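Local coordinates for sensory box/GGDEF family protein (Caulobacter crescentus, PDB 4YME), which probably makes cyclic di-GMP or regulates its level, this chain being the GGDEF (diguanylate cyclase) domain of a larger membrane sensor protein, at residues A2-D5 with L10-R13; D25-S30 with V88-G93; G56-V61 with V114-Q119. All coordinates share one frame; numbering follows the deposited sequence.

Interaction 1. Residues A2-D5 with L10-R13; sequences AEHD and LLNR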
ATOM      1  N   ALA A   2       2.858  15.262 -12.075  1.00 40.37           N
ATOM      2  CA  ALA A   2       1.362  15.255 -11.957  1.00 37.36           C
ATOM      3  C   ALA A   2       0.796  13.884 -11.579  1.00 31.59           C
ATOM      4  O   ALA A   2      -0.248  13.812 -10.913  1.00 33.37           O
ATOM      5  CB  ALA A   2       0.725  15.709 -13.277  1.00 39.63           C
ATOM      6  N   GLU A   3       1.369  12.814 -12.116  1.00 28.80           N
ATOM      7  CA  GLU A   3       0.810  11.475 -11.832  1.00 27.96           C
ATOM      8  C   GLU A   3       1.655  10.648 -10.929  1.00 23.13           C
ATOM      9  O   GLU A   3       1.196   9.616 -10.499  1.00 25.00           O
ATOM     10  CB  GLU A   3       0.456  10.710 -13.120  1.00 31.52           C
ATOM     11  CG  GLU A   3      -0.776  11.360 -13.769  1.00 37.39           C
ATOM     12  CD  GLU A   3      -1.045  10.972 -15.207  1.00 43.81           C
ATOM     13  OE1 GLU A   3      -0.098  10.544 -15.942  1.00 49.30           O
ATOM     14  OE2 GLU A   3      -2.211  11.162 -15.605  1.00 48.07           O
ATOM     15  N   HIS A   4       2.849  11.121 -10.582  1.00 21.04           N
ATOM     16  CA  HIS A   4       3.705  10.401  -9.646  1.00 19.99           C
ATOM     17  C   HIS A   4       3.984  11.157  -8.376  1.00 18.76           C
ATOM     18  O   HIS A   4       4.103  12.353  -8.362  1.00 20.76           O
ATOM     19  CB  HIS A   4       5.053  10.098 -10.284  1.00 22.69           C
ATOM     20  CG  HIS A   4       4.942   9.105 -11.390  1.00 26.93           C
ATOM     21  ND1 HIS A   4       5.114   9.456 -12.713  1.00 32.24           N
ATOM     22  CD2 HIS A   4       4.542   7.812 -11.379  1.00 28.56           C
ATOM     23  CE1 HIS A   4       4.902   8.388 -13.466  1.00 32.19           C
ATOM     24  NE2 HIS A   4       4.486   7.395 -12.689  1.00 33.59           N
ATOM     25  N   ASP A   5       4.160  10.408  -7.309  1.00 16.24           N
ATOM     26  CA  ASP A   5       4.682  10.918  -6.061  1.00 16.28           C
ATOM     27  C   ASP A   5       6.133  11.261  -6.321  1.00 17.09           C
ATOM     28  O   ASP A   5       6.945  10.387  -6.664  1.00 17.87           O
ATOM     29  CB  ASP A   5       4.599   9.853  -4.970  1.00 16.07           C
ATOM     30  CG  ASP A   5       5.202  10.304  -3.659  1.00 17.01           C
ATOM     31  OD1 ASP A   5       4.810  11.381  -3.156  1.00 20.00           O
ATOM     32  OD2 ASP A   5       6.067   9.568  -3.135  1.00 16.88           O
ATOM     33  N   LEU A  10       6.182   6.305  -7.031  1.00 14.57           N
ATOM     34  CA  LEU A  10       4.904   5.581  -7.080  1.00 14.55           C
ATOM     35  C   LEU A  10       3.830   6.543  -7.564  1.00 14.69           C
ATOM     36  O   LEU A  10       4.067   7.707  -7.821  1.00 15.80           O
ATOM     37  CB  LEU A  10       4.505   5.108  -5.664  1.00 14.30           C
ATOM     38  CG  LEU A  10       5.491   4.137  -5.035  1.00 14.85           C
ATOM     39  CD1 LEU A  10       5.048   3.721  -3.643  1.00 15.34           C
ATOM     40  CD2 LEU A  10       5.740   2.948  -5.881  1.00 15.77           C
ATOM     41  N   LEU A  11       2.618   6.019  -7.764  1.00 14.80           N
ATOM     42  CA  LEU A  11       1.520   6.881  -8.054  1.00 15.07           C
ATOM     43  C   LEU A  11       1.239   7.814  -6.882  1.00 15.67           C
ATOM     44  O   LEU A  11       1.621   7.541  -5.740  1.00 16.35           O
ATOM     45  CB  LEU A  11       0.250   6.073  -8.396  1.00 15.54           C
ATOM     46  CG  LEU A  11       0.314   5.189  -9.619  1.00 17.19           C
ATOM     47  CD1 LEU A  11      -1.045   4.504  -9.796  1.00 17.92           C
ATOM     48  CD2 LEU A  11       0.713   5.940 -10.864  1.00 19.26           C
ATOM     49  N   ASN A  12       0.590   8.926  -7.164  1.00 16.80           N
ATOM     50  CA  ASN A  12       0.104   9.802  -6.116  1.00 18.27           C
ATOM     51  C   ASN A  12      -1.404   9.583  -5.895  1.00 18.15           C
ATOM     52  O   ASN A  12      -2.025   8.719  -6.505  1.00 18.52           O
ATOM     53  CB  ASN A  12       0.479  11.255  -6.405  1.00 19.41           C
ATOM     54  CG  ASN A  12      -0.082  11.796  -7.716  1.00 20.87           C
ATOM     55  OD1 ASN A  12      -1.069  11.288  -8.232  1.00 21.22           O
ATOM     56  ND2 ASN A  12       0.592  12.792  -8.291  1.00 22.20           N
ATOM     57  N   ARG A  13      -1.981  10.314  -4.945  1.00 19.54           N
ATOM     58  CA  ARG A  13      -3.416  10.178  -4.650  1.00 22.52           C
ATOM     59  C   ARG A  13      -4.291  10.335  -5.891  1.00 22.42           C
ATOM     60  O   ARG A  13      -5.258   9.543  -6.064  1.00 21.80           O
ATOM     61  CB  ARG A  13      -3.832  11.235  -3.606  1.00 26.24           C
ATOM     62  CG  ARG A  13      -5.304  11.149  -3.171  1.00 30.10           C
ATOM     63  CD  ARG A  13      -5.645  12.281  -2.163  1.00 33.32           C
ATOM     64  NE  ARG A  13      -4.886  12.158  -0.914  1.00 35.58           N
ATOM     65  CZ  ARG A  13      -5.195  11.357   0.108  1.00 37.54           C
ATOM     66  NH1 ARG A  13      -6.243  10.545   0.060  1.00 39.37           N
ATOM     67  NH2 ARG A  13      -4.412  11.346   1.185  1.00 39.65           N
TER
HETATM   68  O   HOH W   1       2.322  14.134  -6.206  1.00 37.33           O
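The His4 ring presents its edge to Leu10 O, which lies in the ring plane 3.6 Å from His4 CD2; Leu11 CD2 approaches the ring obliquely. Ala2 O lies almost in the plane of the Asn12 amide, and the Asn12 ND2 to Ala2 O bond (2.9 Å) is straight at 179°, although the donor stands well above the Ala2 carbonyl plane. Asn12 reaches this place with CG between its backbone N and carbonyl carbon (chi1 60°). A water 3.0 Å from Asn12 ND2 accepts a second bond and donates weakly to His4 O. Asp5 N bonds to Leu10 O at 2.8 Å, while Asn12 N to Glu3 O is weak at 3.5 Å; together they pair His4 with Leu11 in a single beta bridge. An alanine in place of Asn12 would probably leave Ala2 O without this donor and the following helix without its side-chain N-cap. Asp5 and Thr8 belong to the DxLT motif of GGDEF domains; Asp5 OD2 takes a hydrogen bond from Thr8 OG1 and forms a salt bridge with Arg79 NE. Asn12 OD1 caps Ser15 N at the start of helix 13-30, the backbone of Leu11 hydrogen-bonds to Ala77 and Arg79 of strand 76-81, and Leu10 rests on helix 53-70.

Interaction 2. Residues D25-S30 with V88-G93; sequences DRVEAS and VQIAGG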
ATOM      1  N   ASP A  25     -14.286  -0.609 -13.387  1.00 18.68           N
ATOM      2  CA  ASP A  25     -15.004  -0.881 -14.629  1.00 19.43           C
ATOM      3  C   ASP A  25     -14.440  -2.132 -15.336  1.00 18.33           C
ATOM      4  O   ASP A  25     -15.195  -2.928 -15.894  1.00 19.08           O
ATOM      5  CB  ASP A  25     -14.938   0.295 -15.580  1.00 21.84           C
ATOM      6  CG  ASP A  25     -15.737   1.503 -15.093  1.00 23.36           C
ATOM      7  OD1 ASP A  25     -16.623   1.312 -14.232  1.00 25.74           O
ATOM      8  OD2 ASP A  25     -15.380   2.612 -15.544  1.00 25.26           O
ATOM      9  N   ARG A  26     -13.120  -2.277 -15.330  1.00 17.58           N
ATOM     10  CA  ARG A  26     -12.488  -3.443 -15.904  1.00 16.77           C
ATOM     11  C   ARG A  26     -12.968  -4.764 -15.274  1.00 17.36           C
ATOM     12  O   ARG A  26     -13.391  -5.691 -15.982  1.00 17.39           O
ATOM     13  CB  ARG A  26     -10.969  -3.302 -15.867  1.00 16.12           C
ATOM     14  CG  ARG A  26     -10.237  -4.588 -16.116  1.00 15.81           C
ATOM     15  CD  ARG A  26      -8.742  -4.427 -16.081  1.00 15.91           C
ATOM     16  NE  ARG A  26      -8.089  -5.718 -15.956  1.00 15.70           N
ATOM     17  CZ  ARG A  26      -6.803  -5.913 -16.212  1.00 17.02           C
ATOM     18  NH1 ARG A  26      -6.034  -4.911 -16.660  1.00 16.42           N
ATOM     19  NH2 ARG A  26      -6.299  -7.113 -16.077  1.00 16.82           N
ATOM     20  N   VAL A  27     -12.973  -4.816 -13.948  1.00 17.67           N
ATOM     21  CA  VAL A  27     -13.224  -6.069 -13.286  1.00 18.45           C
ATOM     22  C   VAL A  27     -14.739  -6.356 -13.272  1.00 18.78           C
ATOM     23  O   VAL A  27     -15.141  -7.506 -13.263  1.00 19.43           O
ATOM     24  CB  VAL A  27     -12.595  -6.198 -11.876  1.00 18.14           C
ATOM     25  CG1 VAL A  27     -11.117  -5.910 -11.905  1.00 18.79           C
ATOM     26  CG2 VAL A  27     -13.268  -5.358 -10.816  1.00 19.34           C
ATOM     27  N   GLU A  28     -15.565  -5.317 -13.262  1.00 20.29           N
ATOM     28  CA  GLU A  28     -17.014  -5.525 -13.324  1.00 23.25           C
ATOM     29  C   GLU A  28     -17.338  -6.289 -14.618  1.00 23.46           C
ATOM     30  O   GLU A  28     -18.192  -7.205 -14.605  1.00 25.17           O
ATOM     31  CB  GLU A  28     -17.725  -4.179 -13.196  1.00 26.06           C
ATOM     32  CG  GLU A  28     -19.226  -4.240 -13.012  1.00 29.16           C
ATOM     33  CD  GLU A  28     -19.703  -5.186 -11.943  1.00 30.19           C
ATOM     34  OE1 GLU A  28     -19.191  -5.248 -10.797  1.00 31.04           O
ATOM     35  OE2 GLU A  28     -20.696  -5.851 -12.236  1.00 32.71           O
ATOM     36  N   ALA A  29     -16.630  -5.959 -15.714  1.00 23.07           N
ATOM     37  CA  ALA A  29     -16.800  -6.644 -17.007  1.00 24.27           C
ATOM     38  C   ALA A  29     -16.071  -7.964 -17.097  1.00 23.99           C
ATOM     39  O   ALA A  29     -16.570  -8.909 -17.751  1.00 27.23           O
ATOM     40  CB  ALA A  29     -16.374  -5.757 -18.126  1.00 25.13           C
ATOM     41  N   SER A  30     -14.842  -8.047 -16.591  1.00 20.88           N
ATOM     42  CA  SER A  30     -14.002  -9.210 -16.780  1.00 20.96           C
ATOM     43  C   SER A  30     -14.239 -10.314 -15.784  1.00 21.02           C
ATOM     44  O   SER A  30     -13.918 -11.456 -16.063  1.00 23.58           O
ATOM     45  CB  SER A  30     -12.504  -8.776 -16.696  1.00 20.89           C
ATOM     46  OG  SER A  30     -12.175  -8.534 -15.324  1.00 19.87           O
ATOM     47  N   VAL A  88      -3.151  -1.602  -5.137  1.00 13.57           N
ATOM     48  CA  VAL A  88      -4.341  -2.124  -5.780  1.00 14.53           C
ATOM     49  C   VAL A  88      -3.992  -3.375  -6.537  1.00 14.91           C
ATOM     50  O   VAL A  88      -3.144  -3.355  -7.420  1.00 14.74           O
ATOM     51  CB  VAL A  88      -5.008  -1.065  -6.692  1.00 14.20           C
ATOM     52  CG1 VAL A  88      -6.204  -1.677  -7.413  1.00 15.47           C
ATOM     53  CG2 VAL A  88      -5.367   0.192  -5.940  1.00 15.57           C
ATOM     54  N   GLN A  89      -4.653  -4.475  -6.155  1.00 15.26           N
ATOM     55  CA  GLN A  89      -4.405  -5.786  -6.748  1.00 16.12           C
ATOM     56  C   GLN A  89      -5.555  -6.140  -7.687  1.00 16.41           C
ATOM     57  O   GLN A  89      -6.702  -6.168  -7.294  1.00 16.46           O
ATOM     58  CB  GLN A  89      -4.370  -6.838  -5.641  1.00 18.34           C
ATOM     59  CG  GLN A  89      -4.084  -8.205  -6.216  1.00 20.60           C
ATOM     60  CD  GLN A  89      -4.382  -9.311  -5.193  1.00 20.56           C
ATOM     61  OE1 GLN A  89      -5.438  -9.304  -4.518  1.00 23.29           O
ATOM     62  NE2 GLN A  89      -3.483 -10.233  -5.095  1.00 23.45           N
ATOM     63  N   ILE A  90      -5.195  -6.412  -8.947  1.00 16.44           N
ATOM     64  CA  ILE A  90      -6.099  -7.031  -9.908  1.00 17.32           C
ATOM     65  C   ILE A  90      -5.579  -8.433 -10.175  1.00 18.86           C
ATOM     66  O   ILE A  90      -4.444  -8.618 -10.583  1.00 19.04           O
ATOM     67  CB  ILE A  90      -6.161  -6.247 -11.215  1.00 17.17           C
ATOM     68  CG1 ILE A  90      -6.774  -4.872 -11.023  1.00 18.12           C
ATOM     69  CG2 ILE A  90      -7.018  -7.004 -12.233  1.00 18.01           C
ATOM     70  CD1 ILE A  90      -6.668  -3.895 -12.203  1.00 19.75           C
ATOM     71  N   ALA A  91      -6.447  -9.414  -9.976  1.00 22.31           N
ATOM     72  CA  ALA A  91      -6.003 -10.817 -10.032  1.00 24.24           C
ATOM     73  C   ALA A  91      -7.168 -11.727 -10.369  1.00 28.52           C
ATOM     74  O   ALA A  91      -8.208 -11.258 -10.759  1.00 25.84           O
ATOM     75  CB  ALA A  91      -5.384 -11.209  -8.711  1.00 24.50           C
ATOM     76  N   GLY A  92      -6.966 -13.041 -10.225  1.00 37.52           N
ATOM     77  CA  GLY A  92      -8.020 -14.047 -10.535  1.00 42.48           C
ATOM     78  C   GLY A  92      -8.627 -14.707  -9.314  1.00 49.67           C
ATOM     79  O   GLY A  92      -8.614 -14.149  -8.203  1.00 52.84           O
ATOM     80  N   GLY A  93      -9.236 -15.870  -9.557  1.00 56.96           N
ATOM     81  CA  GLY A  93      -9.532 -16.867  -8.523  1.00 61.48           C
ATOM     82  C   GLY A  93     -10.318 -16.458  -7.281  1.00 62.65           C
ATOM     83  O   GLY A  93     -11.206 -15.603  -7.340  1.00 64.24           O
TER
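Ile90 is the one residue of 88-93 that meets the helix end 25-30, where Arg26 and Val27 receive it. Coming along the strand, Val88 points to the same side of the sheet as Ile90 but lies too early to meet this turn; it packs further back on the helix, against Leu16 and Leu20. Gln89 turns to the other side, toward helix 95-109, where its NE2 bonds to Val98 O. Ile90 then carries the contact. Its chi1 of -66° sets CG1 beside the backbone N and CG2 anti to it, which spreads two methyls toward the helix. CG2 sits 3.9 Å from Arg26 NH2 and 4.1 Å from Arg26 NE, over one face of the guanidinium. CD1 lies on that same face, 4.3 Å above the plane and displaced toward its rim. Roughly at right angles to this, Ile90 CG2 meets Val27 CG1 at 4.3 Å, a loose apolar contact. Arg26 gets there as an extended chain, CG anti to the backbone N (chi1 165°), so that its aliphatic part runs out from the helix and its flat head arrives over the isoleucine. The charge is met by Glu32, whose OE2 forms a salt bridge with Arg26 NH2 and whose OE1 bonds to Ser30 OG; the guanidinium thus offers a face to methyls while its nitrogen serves a carboxylate. Past Ile90, Ala91 points away from the helix and the chain leaves the strand through Gly92 and a poorly ordered Gly93. The contact lays the last turns of helix 13-30 on the end of strand 84-91, with Leu34 of strand 33-41 touching both Val27 and Ile90, in the helix-on-sheet packing of the ferredoxin-like GGDEF fold.

Interaction 3. Residues G56-V61 with V114-Q119; sequences GDALLV and VPFDGQ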
ATOM      1  N   GLY A  56      13.287   9.217   7.959  1.00 20.32           N
ATOM      2  CA  GLY A  56      11.924   8.815   7.541  1.00 20.06           C
ATOM      3  C   GLY A  56      11.824   8.777   6.027  1.00 20.59           C
ATOM      4  O   GLY A  56      11.240   7.825   5.456  1.00 19.46           O
ATOM      5  N   ASP A  57      12.443   9.721   5.339  1.00 20.32           N
ATOM      6  CA  ASP A  57      12.452   9.697   3.864  1.00 20.81           C
ATOM      7  C   ASP A  57      13.094   8.446   3.284  1.00 20.04           C
ATOM      8  O   ASP A  57      12.602   7.875   2.311  1.00 17.72           O
ATOM      9  CB  ASP A  57      13.077  10.976   3.292  1.00 22.45           C
ATOM     10  CG  ASP A  57      12.224  12.188   3.505  1.00 24.50           C
ATOM     11  OD1 ASP A  57      11.082  12.114   4.031  1.00 26.60           O
ATOM     12  OD2 ASP A  57      12.744  13.294   3.157  1.00 29.48           O
ATOM     13  N   ALA A  58      14.181   8.003   3.887  1.00 18.23           N
ATOM     14  CA  ALA A  58      14.888   6.820   3.467  1.00 18.15           C
ATOM     15  C   ALA A  58      13.927   5.618   3.610  1.00 17.29           C
ATOM     16  O   ALA A  58      13.950   4.744   2.753  1.00 17.12           O
ATOM     17  CB  ALA A  58      16.147   6.627   4.356  1.00 20.15           C
ATOM     18  N   LEU A  59      13.121   5.606   4.677  1.00 16.82           N
ATOM     19  CA  LEU A  59      12.134   4.532   4.866  1.00 17.07           C
ATOM     20  C   LEU A  59      11.159   4.529   3.719  1.00 15.85           C
ATOM     21  O   LEU A  59      10.785   3.458   3.218  1.00 16.20           O
ATOM     22  CB  LEU A  59      11.338   4.605   6.187  1.00 18.30           C
ATOM     23  CG  LEU A  59      12.104   4.415   7.494  1.00 20.92           C
ATOM     24  CD1 LEU A  59      11.142   4.559   8.657  1.00 21.97           C
ATOM     25  CD2 LEU A  59      12.813   3.130   7.567  1.00 22.09           C
ATOM     26  N   LEU A  60      10.704   5.737   3.370  1.00 15.63           N
ATOM     27  CA  LEU A  60       9.699   5.851   2.282  1.00 15.32           C
ATOM     28  C   LEU A  60      10.244   5.375   0.954  1.00 14.93           C
ATOM     29  O   LEU A  60       9.583   4.663   0.201  1.00 14.13           O
ATOM     30  CB  LEU A  60       9.098   7.247   2.215  1.00 15.75           C
ATOM     31  CG  LEU A  60       8.471   7.767   3.524  1.00 16.64           C
ATOM     32  CD1 LEU A  60       7.975   9.175   3.363  1.00 16.68           C
ATOM     33  CD2 LEU A  60       7.352   6.849   3.971  1.00 17.05           C
ATOM     34  N   VAL A  61      11.468   5.778   0.641  1.00 15.68           N
ATOM     35  CA  VAL A  61      12.131   5.430  -0.617  1.00 15.67           C
ATOM     36  C   VAL A  61      12.364   3.942  -0.707  1.00 15.30           C
ATOM     37  O   VAL A  61      12.108   3.316  -1.733  1.00 14.94           O
ATOM     38  CB  VAL A  61      13.457   6.225  -0.736  1.00 16.69           C
ATOM     39  CG1 VAL A  61      14.327   5.664  -1.809  1.00 17.34           C
ATOM     40  CG2 VAL A  61      13.076   7.700  -1.042  1.00 17.28           C
ATOM     41  N   VAL A 114      16.227  -0.987   7.059  1.00 21.19           N
ATOM     42  CA  VAL A 114      16.883  -0.282   5.948  0.70 21.92           C
ATOM     43  C   VAL A 114      18.111   0.429   6.415  1.00 21.78           C
ATOM     44  O   VAL A 114      18.111   1.097   7.426  1.00 21.51           O
ATOM     45  CB  VAL A 114      15.939   0.664   5.209  0.70 21.98           C
ATOM     46  CG1 VAL A 114      15.435   1.702   6.048  0.70 22.09           C
ATOM     47  CG2 VAL A 114      16.643   1.294   3.962  0.70 23.56           C
ATOM     48  N   PRO A 115      19.218   0.269   5.640  1.00 25.29           N
ATOM     49  CA  PRO A 115      20.423   0.990   6.047  1.00 27.15           C
ATOM     50  C   PRO A 115      20.278   2.484   5.847  1.00 26.13           C
ATOM     51  O   PRO A 115      19.677   2.906   4.871  1.00 26.73           O
ATOM     52  CB  PRO A 115      21.536   0.446   5.128  1.00 29.36           C
ATOM     53  CG  PRO A 115      20.899  -0.447   4.189  1.00 31.36           C
ATOM     54  CD  PRO A 115      19.448  -0.550   4.437  1.00 29.14           C
ATOM     55  N   PHE A 116      20.784   3.246   6.794  1.00 25.69           N
ATOM     56  CA  PHE A 116      20.778   4.697   6.733  1.00 28.38           C
ATOM     57  C   PHE A 116      21.939   5.265   7.527  1.00 29.87           C
ATOM     58  O   PHE A 116      21.999   5.052   8.725  1.00 30.29           O
ATOM     59  CB  PHE A 116      19.496   5.232   7.322  1.00 26.85           C
ATOM     60  CG  PHE A 116      19.393   6.722   7.296  1.00 26.83           C
ATOM     61  CD1 PHE A 116      19.200   7.391   6.102  1.00 27.40           C
ATOM     62  CD2 PHE A 116      19.522   7.451   8.450  1.00 28.15           C
ATOM     63  CE1 PHE A 116      19.120   8.771   6.079  1.00 27.52           C
ATOM     64  CE2 PHE A 116      19.443   8.798   8.441  1.00 28.65           C
ATOM     65  CZ  PHE A 116      19.259   9.475   7.240  1.00 28.45           C
ATOM     66  N   ASP A 117      22.821   6.026   6.855  1.00 35.59           N
ATOM     67  CA  ASP A 117      23.854   6.853   7.558  1.00 39.18           C
ATOM     68  C   ASP A 117      24.698   5.960   8.497  1.00 39.05           C
ATOM     69  O   ASP A 117      24.923   6.287   9.678  1.00 42.14           O
ATOM     70  CB  ASP A 117      23.151   8.013   8.315  1.00 42.85           C
ATOM     71  CG  ASP A 117      24.127   9.066   8.908  1.00 48.23           C
ATOM     72  OD1 ASP A 117      25.210   9.312   8.329  1.00 50.06           O
ATOM     73  OD2 ASP A 117      23.790   9.646   9.974  1.00 53.05           O
ATOM     74  N   GLY A 118      25.072   4.790   7.975  1.00 37.88           N
ATOM     75  CA  GLY A 118      25.792   3.776   8.751  1.00 39.16           C
ATOM     76  C   GLY A 118      25.062   3.102   9.908  1.00 41.00           C
ATOM     77  O   GLY A 118      25.694   2.424  10.709  1.00 39.72           O
ATOM     78  N   GLN A 119      23.742   3.300  10.017  1.00 38.57           N
ATOM     79  CA  GLN A 119      22.908   2.596  10.982  1.00 39.49           C
ATOM     80  C   GLN A 119      21.834   1.819  10.198  1.00 35.48           C
ATOM     81  O   GLN A 119      21.804   1.817   8.960  1.00 32.69           O
ATOM     82  CB  GLN A 119      22.234   3.579  11.939  1.00 45.26           C
ATOM     83  CG  GLN A 119      23.191   4.574  12.626  1.00 53.55           C
ATOM     84  CD  GLN A 119      22.604   5.978  12.759  1.00 61.18           C
ATOM     85  OE1 GLN A 119      21.749   6.405  11.952  1.00 64.92           O
ATOM     86  NE2 GLN A 119      23.071   6.714  13.774  1.00 64.99           N
TER
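Phe116 reaches from the hairpin toward Ala58 on helix 53-70. From CB, which points at the helix, CG goes out anti to the backbone N (chi1 -180°) and carries the ring over to the helical surface. CD1 makes the closest approach, 3.6 Å from Ala58 CB, and CE1 follows at 4.1 Å from the same methyl, which comes to this side of the ring obliquely. Within the hairpin, Asp117 CB stands 3.6 Å above one ring face, offset toward the rim; Leu54 and Ala55 of the helix also touch the phenylalanine. Two residues earlier, on the same side of the strand, Val114 faces Leu59. Its CG1, set between backbone N and carbonyl carbon, comes to 3.3 Å from Leu59 CD2, tighter than usual, but Val114 has two conformers and the closeness is doubtful. The hairpin behind these residues closes in a type I' turn from Phe116 to Gln119. Phe116 N to Gln119 O and Gln119 N to Phe116 O, both 2.8 Å, bind its ends, with Asp117 and Gly118 both at positive phi. This two-stranded hairpin, separate from the main sheet, lies against the side of helix 53-70. All the side-chain groups meeting across the contact are hydrocarbon, so the hairpin is held here by shape and the burial of apolar surface, while polar bonding serves the hairpin itself.

Interaction 1 lies at the surface and is chiefly polar, built from backbone and amide bonds; interaction 2 is buried and joins methyls to a guanidinium face, and interaction 3, partly buried, is purely apolar. Helix 13-30 links the first two: interaction 1 lies at its start and interaction 2 in its last turns, their centres 22 Å apart. Helix 53-70 joins interactions 1 and 3, taking Leu10 on one part of its length and the 114-121 hairpin on another. Interactions 2 and 3 share neither helix nor strand and lie on opposite sides of the chain's centre, about 35 Å apart between centres. None of the three contacts touches another.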